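Local coordinates for putative hemin storage protein (Bordetella bronchiseptica, PDB 6AU1) that cleaves deacetylated poly-beta-1,6-N-acetylglucosamine, a biofilm polysaccharide, through the glycoside hydrolase domain of PgaB that this chain represents, at residues Glu60-Asn65 and Ala72-Arg77; Gln81-Ala86 and His153-Leu158; Asp13-Tyr18 and Ala48-Lys53; Asn65-Met70 and Pro103-Tyr108. One frame throughout, in Å; residues are numbered along the deposited sequence.

Interaction 1. Residues Glu60-Asn65 and Ala72-Arg77; sequences EVYFPN and ADLFNR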
loop_
_atom_site.group_PDB
_atom_site.type_symbol
_atom_site.label_atom_id
_atom_site.label_comp_id
_atom_site.label_asym_id
_atom_site.label_seq_id
_atom_site.Cartn_x
_atom_site.Cartn_y
_atom_site.Cartn_z
ATOM N N GLU A 60 14.505 -2.635 7.936
ATOM C CA GLU A 60 14.911 -1.258 8.238
ATOM C C GLU A 60 13.871 -0.270 7.739
ATOM O O GLU A 60 13.158 -0.552 6.769
ATOM C CB GLU A 60 16.263 -0.936 7.601
ATOM C CG GLU A 60 17.405 -1.829 8.064
ATOM C CD GLU A 60 18.737 -1.403 7.481
ATOM O OE1 GLU A 60 18.764 -0.942 6.321
ATOM O OE2 GLU A 60 19.758 -1.536 8.180
ATOM N N VAL A 61 13.781 0.888 8.398
ATOM C CA VAL A 61 12.876 1.936 7.932
ATOM C C VAL A 61 13.625 3.264 7.830
ATOM O O VAL A 61 14.829 3.325 8.071
ATOM C CB VAL A 61 11.644 2.096 8.848
ATOM C CG1 VAL A 61 10.721 0.879 8.738
ATOM C CG2 VAL A 61 12.083 2.308 10.301
ATOM N N TYR A 62 12.906 4.317 7.445
ATOM C CA TYR A 62 13.562 5.607 7.195
ATOM C C TYR A 62 13.179 6.668 8.226
ATOM O O TYR A 62 13.151 7.864 7.935
ATOM C CB TYR A 62 13.223 6.091 5.782
ATOM C CG TYR A 62 13.901 5.306 4.658
ATOM C CD1 TYR A 62 15.283 5.361 4.487
ATOM C CD2 TYR A 62 13.159 4.533 3.762
ATOM C CE1 TYR A 62 15.911 4.656 3.466
ATOM C CE2 TYR A 62 13.776 3.836 2.724
ATOM C CZ TYR A 62 15.148 3.905 2.586
ATOM O OH TYR A 62 15.773 3.222 1.564
ATOM N N PHE A 63 12.891 6.227 9.445
ATOM C CA PHE A 63 12.552 7.148 10.536
ATOM C C PHE A 63 12.951 6.491 11.858
ATOM O O PHE A 63 12.955 5.263 11.964
ATOM C CB PHE A 63 11.049 7.497 10.521
ATOM C CG PHE A 63 10.145 6.294 10.647
ATOM C CD1 PHE A 63 9.781 5.571 9.519
ATOM C CD2 PHE A 63 9.676 5.882 11.888
ATOM C CE1 PHE A 63 8.966 4.438 9.616
ATOM C CE2 PHE A 63 8.851 4.747 11.999
ATOM C CZ PHE A 63 8.492 4.037 10.854
ATOM N N PRO A 64 13.291 7.300 12.869
ATOM C CA PRO A 64 13.736 6.748 14.154
ATOM C C PRO A 64 12.564 6.105 14.891
ATOM O O PRO A 64 11.466 6.650 14.921
ATOM C CB PRO A 64 14.285 7.971 14.900
ATOM C CG PRO A 64 13.597 9.145 14.273
ATOM C CD PRO A 64 13.337 8.775 12.836
ATOM N N ASN A 65 12.800 4.937 15.474
ATOM C CA ASN A 65 11.731 4.211 16.143
ATOM C C ASN A 65 12.321 3.189 17.106
ATOM O O ASN A 65 13.529 2.935 17.088
ATOM C CB ASN A 65 10.841 3.519 15.117
ATOM C CG ASN A 65 11.528 2.344 14.482
ATOM O OD1 ASN A 65 11.325 1.210 14.898
ATOM N ND2 ASN A 65 12.394 2.612 13.509
ATOM N N ALA A 72 18.313 5.198 7.065
ATOM C CA ALA A 72 18.685 6.608 6.968
ATOM C C ALA A 72 17.570 7.405 7.601
ATOM O O ALA A 72 16.406 7.008 7.521
ATOM C CB ALA A 72 18.893 7.033 5.513
ATOM N N ASP A 73 17.905 8.532 8.223
ATOM C CA ASP A 73 16.865 9.397 8.769
ATOM C C ASP A 73 16.377 10.313 7.656
ATOM O O ASP A 73 16.862 11.441 7.510
ATOM C CB ASP A 73 17.398 10.212 9.955
ATOM C CG ASP A 73 16.293 10.822 10.793
ATOM O OD1 ASP A 73 15.118 10.800 10.362
ATOM O OD2 ASP A 73 16.600 11.340 11.891
ATOM N N LEU A 74 15.416 9.831 6.870
ATOM C CA LEU A 74 15.174 10.436 5.570
ATOM C C LEU A 74 13.719 10.815 5.343
ATOM O O LEU A 74 13.438 11.766 4.617
ATOM C CB LEU A 74 15.642 9.471 4.468
ATOM C CG LEU A 74 15.656 9.925 3.013
ATOM C CD1 LEU A 74 16.468 11.200 2.849
ATOM C CD2 LEU A 74 16.249 8.802 2.151
ATOM N N PHE A 75 12.784 10.066 5.926
ATOM C CA PHE A 75 11.375 10.342 5.639
ATOM C C PHE A 75 10.966 11.762 6.052
ATOM O O PHE A 75 10.311 12.474 5.279
ATOM C CB PHE A 75 10.445 9.332 6.323
ATOM C CG PHE A 75 8.995 9.582 6.022
ATOM C CD1 PHE A 75 8.428 9.082 4.863
ATOM C CD2 PHE A 75 8.219 10.374 6.862
ATOM C CE1 PHE A 75 7.081 9.324 4.557
ATOM C CE2 PHE A 75 6.884 10.641 6.565
ATOM C CZ PHE A 75 6.312 10.119 5.407
ATOM N N ASN A 76 11.334 12.178 7.262
ATOM C CA ASN A 76 10.913 13.494 7.734
ATOM C C ASN A 76 11.390 14.607 6.797
ATOM O O ASN A 76 10.631 15.525 6.472
ATOM C CB ASN A 76 11.411 13.762 9.167
ATOM C CG ASN A 76 12.928 13.937 9.252
ATOM O OD1 ASN A 76 13.689 13.102 8.756
ATOM N ND2 ASN A 76 13.373 15.042 9.876
ATOM N N ARG A 77 12.637 14.534 6.347
ATOM C CA ARG A 77 13.159 15.664 5.578
ATOM C C ARG A 77 12.629 15.668 4.134
ATOM O O ARG A 77 12.398 16.730 3.570
ATOM C CB ARG A 77 14.689 15.687 5.615
ATOM C CG ARG A 77 15.377 14.624 4.792
ATOM C CD ARG A 77 16.727 14.244 5.434
ATOM N NE ARG A 77 17.504 15.397 5.915
ATOM C CZ ARG A 77 18.439 16.034 5.212
ATOM N NH1 ARG A 77 18.717 15.654 3.971
ATOM N NH2 ARG A 77 19.100 17.056 5.751
HETATM O O HOH W 1 12.574 10.379 9.213
#

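Interaction 2. Residues Gln81-Ala86 and His153-Leu158; sequences QLKTRA and HFDGLL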
loop_
_atom_site.group_PDB
_atom_site.type_symbol
_atom_site.label_atom_id
_atom_site.label_comp_id
_atom_site.label_asym_id
_atom_site.label_seq_id
_atom_site.Cartn_x
_atom_site.Cartn_y
_atom_site.Cartn_z
ATOM N N GLN A 81 10.320 18.699 2.589
ATOM C CA GLN A 81 10.717 19.401 1.372
ATOM C C GLN A 81 9.645 19.289 0.300
ATOM O O GLN A 81 9.407 20.253 -0.424
ATOM C CB GLN A 81 12.050 18.887 0.843
ATOM C CG GLN A 81 13.209 19.235 1.762
ATOM C CD GLN A 81 14.510 19.447 1.023
ATOM O OE1 GLN A 81 14.521 19.752 -0.169
ATOM N NE2 GLN A 81 15.622 19.287 1.732
ATOM N N LEU A 82 9.018 18.117 0.186
ATOM C CA LEU A 82 7.871 17.977 -0.710
ATOM C C LEU A 82 6.760 18.961 -0.346
ATOM O O LEU A 82 6.216 19.645 -1.224
ATOM C CB LEU A 82 7.335 16.542 -0.680
ATOM C CG LEU A 82 8.153 15.544 -1.498
ATOM C CD1 LEU A 82 7.661 14.136 -1.218
ATOM C CD2 LEU A 82 8.055 15.855 -2.994
ATOM N N LYS A 83 6.441 19.055 0.945
ATOM C CA LYS A 83 5.367 19.946 1.385
ATOM C C LYS A 83 5.688 21.412 1.123
ATOM O O LYS A 83 4.859 22.151 0.579
ATOM C CB LYS A 83 5.064 19.741 2.877
ATOM C CG LYS A 83 4.404 18.392 3.166
ATOM C CD LYS A 83 3.987 18.241 4.628
ATOM C CE LYS A 83 2.916 19.255 5.027
ATOM N NZ LYS A 83 1.684 19.178 4.187
ATOM N N THR A 84 6.888 21.835 1.502
ATOM C CA THR A 84 7.210 23.253 1.472
ATOM C C THR A 84 7.699 23.740 0.113
ATOM O O THR A 84 7.416 24.878 -0.272
ATOM C CB THR A 84 8.267 23.602 2.538
ATOM O OG1 THR A 84 9.492 22.918 2.248
ATOM C CG2 THR A 84 7.772 23.182 3.905
ATOM N N ARG A 85 8.433 22.902 -0.611
ATOM C CA ARG A 85 9.023 23.335 -1.880
ATOM C C ARG A 85 8.154 22.966 -3.088
ATOM O O ARG A 85 8.070 23.730 -4.049
ATOM C CB ARG A 85 10.431 22.751 -2.054
ATOM C CG ARG A 85 11.431 23.164 -0.966
ATOM C CD ARG A 85 12.860 22.745 -1.305
ATOM N NE ARG A 85 13.797 23.151 -0.256
ATOM C CZ ARG A 85 15.124 23.079 -0.353
ATOM N NH1 ARG A 85 15.691 22.614 -1.458
ATOM N NH2 ARG A 85 15.883 23.481 0.660
ATOM N N ALA A 86 7.503 21.807 -3.039
ATOM C CA ALA A 86 6.671 21.364 -4.162
ATOM C C ALA A 86 5.188 21.654 -3.927
ATOM O O ALA A 86 4.389 21.617 -4.862
ATOM C CB ALA A 86 6.887 19.874 -4.429
ATOM N N HIS A 153 6.056 14.944 10.113
ATOM C CA HIS A 153 4.790 15.610 9.862
ATOM C C HIS A 153 4.300 15.233 8.473
ATOM O O HIS A 153 5.028 15.386 7.494
ATOM C CB HIS A 153 4.957 17.124 9.981
ATOM C CG HIS A 153 3.699 17.894 9.736
ATOM N ND1 HIS A 153 3.442 18.540 8.547
ATOM C CD2 HIS A 153 2.624 18.119 10.528
ATOM C CE1 HIS A 153 2.262 19.131 8.615
ATOM N NE2 HIS A 153 1.745 18.889 9.806
ATOM N N PHE A 154 3.070 14.737 8.380
ATOM C CA PHE A 154 2.528 14.317 7.086
ATOM C C PHE A 154 1.010 14.410 7.111
ATOM O O PHE A 154 0.420 14.653 8.162
ATOM C CB PHE A 154 2.982 12.900 6.724
ATOM C CG PHE A 154 2.839 11.916 7.841
ATOM C CD1 PHE A 154 3.864 11.736 8.761
ATOM C CD2 PHE A 154 1.678 11.172 7.980
ATOM C CE1 PHE A 154 3.729 10.827 9.799
ATOM C CE2 PHE A 154 1.542 10.265 9.009
ATOM C CZ PHE A 154 2.567 10.093 9.921
ATOM N N ASP A 155 0.389 14.226 5.951
ATOM C CA ASP A 155 -1.022 14.556 5.775
ATOM C C ASP A 155 -1.939 13.346 5.733
ATOM O O ASP A 155 -3.152 13.468 5.916
ATOM C CB ASP A 155 -1.191 15.362 4.494
ATOM C CG ASP A 155 -0.330 16.599 4.483
ATOM O OD1 ASP A 155 -0.621 17.507 5.293
ATOM O OD2 ASP A 155 0.640 16.657 3.688
ATOM N N GLY A 156 -1.366 12.186 5.462
ATOM C CA GLY A 156 -2.167 10.981 5.354
ATOM C C GLY A 156 -1.340 9.731 5.516
ATOM O O GLY A 156 -0.113 9.793 5.650
ATOM N N LEU A 157 -2.022 8.591 5.497
ATOM C CA LEU A 157 -1.360 7.289 5.520
ATOM C C LEU A 157 -1.763 6.493 4.296
ATOM O O LEU A 157 -2.942 6.480 3.924
ATOM C CB LEU A 157 -1.741 6.487 6.769
ATOM C CG LEU A 157 -1.269 6.925 8.146
ATOM C CD1 LEU A 157 -2.055 6.134 9.184
ATOM C CD2 LEU A 157 0.244 6.690 8.295
ATOM N N LEU A 158 -0.791 5.847 3.664
ATOM C CA LEU A 158 -1.099 4.823 2.676
ATOM C C LEU A 158 -0.727 3.478 3.276
ATOM O O LEU A 158 0.441 3.169 3.490
ATOM C CB LEU A 158 -0.354 5.042 1.353
ATOM C CG LEU A 158 -0.493 3.861 0.375
ATOM C CD1 LEU A 158 -1.950 3.677 -0.116
ATOM C CD2 LEU A 158 0.489 3.982 -0.811
#

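Interaction 3. Residues Asp13-Tyr18 and Ala48-Lys53; sequences DLDYIY and AFADPK. With SO4 (sulfate ion), chain C.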
loop_
_atom_site.group_PDB
_atom_site.type_symbol
_atom_site.label_atom_id
_atom_site.label_comp_id
_atom_site.label_asym_id
_atom_site.label_seq_id
_atom_site.Cartn_x
_atom_site.Cartn_y
_atom_site.Cartn_z
ATOM N N ASP A 13 9.578 6.032 -4.140
ATOM C CA ASP A 13 10.455 5.181 -3.344
ATOM C C ASP A 13 11.568 5.984 -2.700
ATOM O O ASP A 13 12.346 6.618 -3.404
ATOM C CB ASP A 13 11.086 4.085 -4.214
ATOM C CG ASP A 13 10.063 3.206 -4.863
ATOM O OD1 ASP A 13 9.478 2.361 -4.144
ATOM O OD2 ASP A 13 9.847 3.346 -6.091
ATOM N N LEU A 14 11.648 5.959 -1.371
ATOM C CA LEU A 14 12.841 6.488 -0.704
ATOM C C LEU A 14 14.053 5.614 -1.030
ATOM O O LEU A 14 15.198 6.058 -0.894
ATOM C CB LEU A 14 12.647 6.565 0.806
ATOM C CG LEU A 14 12.562 7.989 1.362
ATOM C CD1 LEU A 14 11.520 8.748 0.616
ATOM C CD2 LEU A 14 12.271 8.021 2.851
ATOM N N ASP A 15 13.810 4.363 -1.429
ATOM C CA ASP A 15 14.900 3.498 -1.880
ATOM C C ASP A 15 15.608 4.098 -3.106
ATOM O O ASP A 15 16.766 3.794 -3.359
ATOM C CB ASP A 15 14.396 2.083 -2.216
ATOM C CG ASP A 15 13.895 1.327 -0.994
ATOM O OD1 ASP A 15 14.362 1.614 0.130
ATOM O OD2 ASP A 15 13.041 0.429 -1.165
ATOM N N TYR A 16 14.907 4.947 -3.860
ATOM C CA TYR A 16 15.508 5.606 -5.023
ATOM C C TYR A 16 16.302 6.852 -4.620
ATOM O O TYR A 16 17.207 7.279 -5.342
ATOM C CB TYR A 16 14.445 6.032 -6.045
ATOM C CG TYR A 16 13.841 4.966 -6.948
ATOM C CD1 TYR A 16 14.012 3.603 -6.710
ATOM C CD2 TYR A 16 13.074 5.345 -8.056
ATOM C CE1 TYR A 16 13.431 2.652 -7.547
ATOM C CE2 TYR A 16 12.497 4.395 -8.901
ATOM C CZ TYR A 16 12.674 3.060 -8.640
ATOM O OH TYR A 16 12.094 2.135 -9.488
ATOM N N ILE A 17 15.933 7.445 -3.492
ATOM C CA ILE A 17 16.601 8.654 -2.992
ATOM C C ILE A 17 17.872 8.300 -2.227
ATOM O O ILE A 17 18.920 8.947 -2.391
ATOM C CB ILE A 17 15.674 9.467 -2.064
ATOM C CG1 ILE A 17 14.381 9.847 -2.801
ATOM C CG2 ILE A 17 16.412 10.693 -1.476
ATOM C CD1 ILE A 17 13.344 10.527 -1.926
ATOM N N TYR A 18 17.765 7.287 -1.368
ATOM C CA TYR A 18 18.875 6.882 -0.497
ATOM C C TYR A 18 20.188 6.690 -1.247
ATOM O O TYR A 18 20.209 6.100 -2.327
ATOM C CB TYR A 18 18.537 5.569 0.240
ATOM C CG TYR A 18 19.733 5.068 1.025
ATOM C CD1 TYR A 18 20.084 5.660 2.225
ATOM C CD2 TYR A 18 20.542 4.048 0.535
ATOM C CE1 TYR A 18 21.197 5.238 2.940
ATOM C CE2 TYR A 18 21.660 3.616 1.245
ATOM C CZ TYR A 18 21.979 4.216 2.445
ATOM O OH TYR A 18 23.087 3.805 3.163
ATOM N N ALA A 48 8.048 5.039 3.618
ATOM C CA ALA A 48 8.657 5.334 4.917
ATOM C C ALA A 48 9.523 4.173 5.409
ATOM O O ALA A 48 10.183 4.276 6.452
ATOM C CB ALA A 48 7.566 5.669 5.951
ATOM N N PHE A 49 9.505 3.081 4.642
ATOM C CA PHE A 49 10.233 1.840 4.959
ATOM C C PHE A 49 11.249 1.529 3.857
ATOM O O PHE A 49 11.136 2.045 2.745
ATOM C CB PHE A 49 9.242 0.672 5.113
ATOM C CG PHE A 49 8.481 0.348 3.850
ATOM C CD1 PHE A 49 7.394 1.123 3.458
ATOM C CD2 PHE A 49 8.857 -0.731 3.055
ATOM C CE1 PHE A 49 6.678 0.829 2.295
ATOM C CE2 PHE A 49 8.161 -1.031 1.891
ATOM C CZ PHE A 49 7.063 -0.247 1.506
ATOM N N ALA A 50 12.245 0.695 4.155
ATOM C CA ALA A 50 13.240 0.341 3.152
ATOM C C ALA A 50 12.977 -1.060 2.600
ATOM O O ALA A 50 12.734 -1.995 3.356
ATOM C CB ALA A 50 14.636 0.421 3.735
ATOM N N ASP A 51 13.027 -1.189 1.280
ATOM C CA ASP A 51 12.863 -2.491 0.624
ATOM C C ASP A 51 13.796 -2.594 -0.591
ATOM O O ASP A 51 13.345 -2.922 -1.696
ATOM C CB ASP A 51 11.386 -2.680 0.224
ATOM C CG ASP A 51 11.066 -4.090 -0.293
ATOM O OD1 ASP A 51 11.818 -5.039 -0.015
ATOM O OD2 ASP A 51 10.043 -4.232 -0.992
ATOM N N PRO A 52 15.104 -2.332 -0.401
ATOM C CA PRO A 52 15.973 -2.253 -1.585
ATOM C C PRO A 52 16.121 -3.575 -2.333
ATOM O O PRO A 52 16.427 -3.556 -3.524
ATOM C CB PRO A 52 17.326 -1.811 -1.005
ATOM C CG PRO A 52 17.296 -2.266 0.412
ATOM C CD PRO A 52 15.863 -2.118 0.851
ATOM N N LYS A 53 15.916 -4.700 -1.656
ATOM C CA LYS A 53 16.038 -5.997 -2.323
ATOM C C LYS A 53 14.759 -6.376 -3.071
ATOM O O LYS A 53 14.774 -7.272 -3.919
ATOM C CB LYS A 53 16.409 -7.085 -1.312
ATOM C CG LYS A 53 17.817 -6.914 -0.752
ATOM C CD LYS A 53 18.203 -8.061 0.158
ATOM C CE LYS A 53 17.695 -7.859 1.570
ATOM N NZ LYS A 53 18.843 -7.836 2.520
HETATM S S SO4 C . 23.109 0.293 2.795
HETATM O O1 SO4 C . 22.035 0.652 3.720
HETATM O O2 SO4 C . 22.542 -0.276 1.576
HETATM O O3 SO4 C . 23.976 -0.705 3.436
HETATM O O4 SO4 C . 23.893 1.474 2.449
#

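Interaction 4. Residues Asn65-Met70 and Pro103-Tyr108; sequences NRHLPM and PGNPAY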
loop_
_atom_site.group_PDB
_atom_site.type_symbol
_atom_site.label_atom_id
_atom_site.label_comp_id
_atom_site.label_asym_id
_atom_site.label_seq_id
_atom_site.Cartn_x
_atom_site.Cartn_y
_atom_site.Cartn_z
ATOM N N ASN A 65 12.800 4.937 15.474
ATOM C CA ASN A 65 11.731 4.211 16.143
ATOM C C ASN A 65 12.321 3.189 17.106
ATOM O O ASN A 65 13.529 2.935 17.088
ATOM C CB ASN A 65 10.841 3.519 15.117
ATOM C CG ASN A 65 11.528 2.344 14.482
ATOM O OD1 ASN A 65 11.325 1.210 14.898
ATOM N ND2 ASN A 65 12.394 2.612 13.509
ATOM N N ARG A 66 11.459 2.601 17.929
ATOM C CA ARG A 66 11.866 1.703 19.013
ATOM C C ARG A 66 12.277 0.293 18.602
ATOM O O ARG A 66 12.908 -0.419 19.389
ATOM C CB ARG A 66 10.719 1.552 20.009
ATOM C CG ARG A 66 10.523 2.684 20.958
ATOM C CD ARG A 66 9.177 2.496 21.632
ATOM N NE ARG A 66 8.105 3.106 20.854
ATOM C CZ ARG A 66 6.878 3.304 21.316
ATOM N NH1 ARG A 66 5.974 3.897 20.552
ATOM N NH2 ARG A 66 6.558 2.904 22.546
ATOM N N HIS A 67 11.898 -0.120 17.402
ATOM C CA HIS A 67 11.906 -1.546 17.080
ATOM C C HIS A 67 12.809 -1.952 15.916
ATOM O O HIS A 67 13.471 -2.988 15.986
ATOM C CB HIS A 67 10.469 -2.008 16.812
ATOM C CG HIS A 67 9.602 -1.966 18.030
ATOM N ND1 HIS A 67 9.883 -2.695 19.165
ATOM C CD2 HIS A 67 8.483 -1.254 18.305
ATOM C CE1 HIS A 67 8.967 -2.443 20.084
ATOM N NE2 HIS A 67 8.102 -1.580 19.584
ATOM N N LEU A 68 12.842 -1.148 14.857
ATOM C CA LEU A 68 13.643 -1.480 13.671
ATOM C C LEU A 68 14.797 -0.510 13.468
ATOM O O LEU A 68 14.641 0.691 13.689
ATOM C CB LEU A 68 12.768 -1.478 12.408
ATOM C CG LEU A 68 12.183 -2.813 11.938
ATOM C CD1 LEU A 68 11.378 -3.455 13.028
ATOM C CD2 LEU A 68 11.320 -2.617 10.685
ATOM N N PRO A 69 15.955 -1.022 13.023
ATOM C CA PRO A 69 17.050 -0.110 12.673
ATOM C C PRO A 69 16.629 0.863 11.585
ATOM O O PRO A 69 15.746 0.588 10.773
ATOM C CB PRO A 69 18.152 -1.045 12.162
ATOM C CG PRO A 69 17.827 -2.378 12.724
ATOM C CD PRO A 69 16.336 -2.436 12.866
ATOM N N MET A 70 17.270 2.018 11.587
ATOM C CA MET A 70 17.004 3.035 10.595
ATOM C C MET A 70 18.090 2.962 9.512
ATOM O O MET A 70 19.290 3.001 9.826
ATOM C CB MET A 70 16.972 4.402 11.298
ATOM C CG MET A 70 16.552 5.568 10.472
ATOM S SD MET A 70 16.332 7.052 11.497
ATOM C CE MET A 70 17.835 7.084 12.444
ATOM N N PRO A 103 15.817 -10.549 16.516
ATOM C CA PRO A 103 15.605 -11.534 17.581
ATOM C C PRO A 103 15.608 -10.850 18.951
ATOM O O PRO A 103 16.352 -9.892 19.153
ATOM C CB PRO A 103 16.800 -12.483 17.430
ATOM C CG PRO A 103 17.237 -12.318 16.008
ATOM C CD PRO A 103 16.973 -10.886 15.666
ATOM N N GLY A 104 14.769 -11.305 19.870
ATOM C CA GLY A 104 14.711 -10.660 21.170
ATOM C C GLY A 104 13.624 -9.602 21.251
ATOM O O GLY A 104 13.195 -9.231 22.341
ATOM N N ASN A 105 13.187 -9.098 20.100
ATOM C CA ASN A 105 11.964 -8.303 20.048
ATOM C C ASN A 105 10.792 -9.203 20.434
ATOM O O ASN A 105 10.731 -10.346 19.995
ATOM C CB ASN A 105 11.754 -7.717 18.655
ATOM C CG ASN A 105 10.575 -6.763 18.588
ATOM O OD1 ASN A 105 9.425 -7.185 18.489
ATOM N ND2 ASN A 105 10.862 -5.467 18.634
ATOM N N PRO A 106 9.854 -8.691 21.247
ATOM C CA PRO A 106 8.705 -9.496 21.690
ATOM C C PRO A 106 7.889 -10.086 20.539
ATOM O O PRO A 106 7.274 -11.141 20.706
ATOM C CB PRO A 106 7.857 -8.493 22.482
ATOM C CG PRO A 106 8.801 -7.425 22.890
ATOM C CD PRO A 106 9.829 -7.329 21.807
ATOM N N ALA A 107 7.882 -9.421 19.389
ATOM C CA ALA A 107 7.096 -9.900 18.255
ATOM C C ALA A 107 7.886 -10.831 17.336
ATOM O O ALA A 107 7.347 -11.301 16.336
ATOM C CB ALA A 107 6.550 -8.727 17.456
ATOM N N TYR A 108 9.156 -11.091 17.657
ATOM C CA TYR A 108 9.990 -11.886 16.753
ATOM C C TYR A 108 9.383 -13.261 16.496
ATOM O O TYR A 108 9.113 -14.020 17.434
ATOM C CB TYR A 108 11.411 -12.051 17.305
ATOM C CG TYR A 108 12.316 -12.850 16.388
ATOM C CD1 TYR A 108 12.901 -12.257 15.277
ATOM C CD2 TYR A 108 12.584 -14.199 16.630
ATOM C CE1 TYR A 108 13.724 -12.973 14.430
ATOM C CE2 TYR A 108 13.410 -14.929 15.781
ATOM C CZ TYR A 108 13.973 -14.305 14.681
ATOM O OH TYR A 108 14.797 -15.001 13.828
HETATM O O HOH W 2 13.496 -4.471 18.463
#

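Interaction 1. Residues Glu60-Asn65 and Ala72-Arg77
Tyr62 and Phe75 meet in a buried loop-to-helix contact, where the loop that follows strand 43-47 folds back on the first turn of helix 75-86 in the barrel-like glycoside hydrolase domain. The carbonyl of Tyr62 carries it. Its O accepts from Phe75 N at 3.0 Å, with the donor in the carbonyl plane and the N-H aimed almost straight (168°), and from Leu74 N at 3.2 Å, that donor lying well above the plane. Leu74 is the N-cap residue, so the oxygen takes up amides at the helix start that have no preceding turn to bond to. A water 2.9 Å from Tyr62 O accepts from Asn76 N and also lies within bonding distance of Asp73 OD1. The touching parts, Val61-Pro64 and Ala72-Phe75, run nearly at right angles (87°). The Tyr62 ring has Ala72 O at its edge, while its CD1 packs 4.1 Å from Leu74 CB. Outside, the phenol OH is hydrogen-bonded to Asp15 and Arg71. Pro64 CD rests against the carboxylate of Asp73, 3.7 Å from OD1. With two amides and a water around one carbonyl oxygen, the partial positive charge of the helix start probably polarises that carbonyl.

Interaction 2. Residues Gln81-Ala86 and His153-Leu158
Lys83 NZ and Asp155 OD2 lie 2.8 Å apart in a salt bridge between a helix and the residue just ahead of a strand. The ammonium approaches OD2 on its syn lone pair, facing OD1, and a second, weak bond runs from Lys83 NZ to Asp155 OD1 at 3.1 Å, so both carboxylate oxygens face the same nitrogen. OD2 is gripped twice, because the backbone N of Val90 also donates to it. The two side chains reach toward each other from the helix and from the strand entry. Lys83 starts out extended; the turn at chi3 (64°) then sets CE at the edge of the His153 ring, and the one at chi4 (58°) directs NZ to the carboxylate. Lys83 CE lies 3.6 Å from His153 ND1 and near the ring plane, with the two side chains crossing at about a right angle. In the alternating strands and helices of this TIM-barrel-clan domain, helix 75-86 precedes strand 89-94, which pairs in parallel with strand 156-159; the bridge therefore ties the C-terminal part of the helix to the entry of a strand one place further on. Val90 belongs to the intervening strand, and its side chain also touches that of Lys83. The imidazole of His153 stacks on Trp80 of the same helix. Lys83 NZ stays 4.7 Å from His153 ND1.

Interaction 3. Residues Asp13-Tyr18 and Ala48-Lys53
At the C-terminal ends of two adjacent barrel strands, the carboxylate of Asp15 receives the backbone amide of Asp51, joining the loops that leave strands 8-12 and 43-47. Asp51 N donates to Asp15 OD2 at 2.9 Å, on the syn lone pair of that oxygen and with an N-H angle of 145°. A weak second bond joins Asp51 N to Asp15 OD1 at 3.3 Å, so the amide hydrogen sits between the two oxygens. Asp15 CG stands anti to its carbonyl carbon (chi1 -66°), which directs the carboxylate at the loop; there Asp15 OD1 also lies 3.5 Å from Ala50 CA. Both oxygens have further partners: Tyr62 OH bonds OD1, and Gln47 NE2 donates to OD2. In the parallel barrel-type sheet of the domain, Asp15 thus joins the short, weakly bonded helix 14-17 after the first strand to the chain leaving the second. Apart from this contact, at the end of the helix-bearing segment, Tyr18 OH donates to sulfate O4 at 2.6 Å, and this oxygen lies at the ring edge, near its plane. Arg71 supplies another hydrogen bond to the sulfate, an ion probably taken up from the crystallisation liquor.

Interaction 4. Residues Asn65-Met70 and Pro103-Tyr108
Neither segment is helix or strand: His67 faces Asn105 across two loops whose nearest CA atoms, in those same two residues, are 7.4 Å apart, and Asn105 to Tyr108 form a type I beta turn. Asn105 ND2 donates to His67 ND1 at 3.0 Å. The bond is bent, 136° at the hydrogen; ND1 lies close to the plane of the amide, but the donor stands 35° out of the imidazole plane, and the two flat groups are turned 73° against each other. A water completes the bridge, accepting from Asn105 ND2 at 2.8 Å and donating to His67 O. Each loop is shaped by an asparagine of its own. OD1 of Asn105 takes the backbone N of Ala107 at 2.9 Å in an Asx turn, holding the amide so that its NH2 points across. Asn65 OD1 accepts from the backbone N of both His67 and Leu68, the latter at 2.8 Å and almost straight, and so fixes the bend that carries the imidazole. The contact lies on the surface beside helix 135-151, where Glu143 bonds His67 NE2 and Val140 touches both His67 and Asn105; it links the loops that follow strands 43-47 and 89-94.

In the fold
Interaction 1 is the buried member of the set, interaction 3 is partly buried, and interactions 2 and 4 lie at the surface. Interactions 1 and 2 share helix 75-86, using its start and its later turns; their centres are about 14 Å apart, and Phe75 packs on Phe154 between them. Tyr62 joins interactions 1 and 3, also through its backbone, where N probably bonds Ala48 O. Interaction 4 shares Asn65 with interaction 1, but its centre is about 27 Å from that of interaction 2. The chemistry follows position: a backbone carbonyl in the interior, a carboxylate on a backbone amide at intermediate depth, and at the surface a salt bridge or a water-assisted amide-imidazole bond.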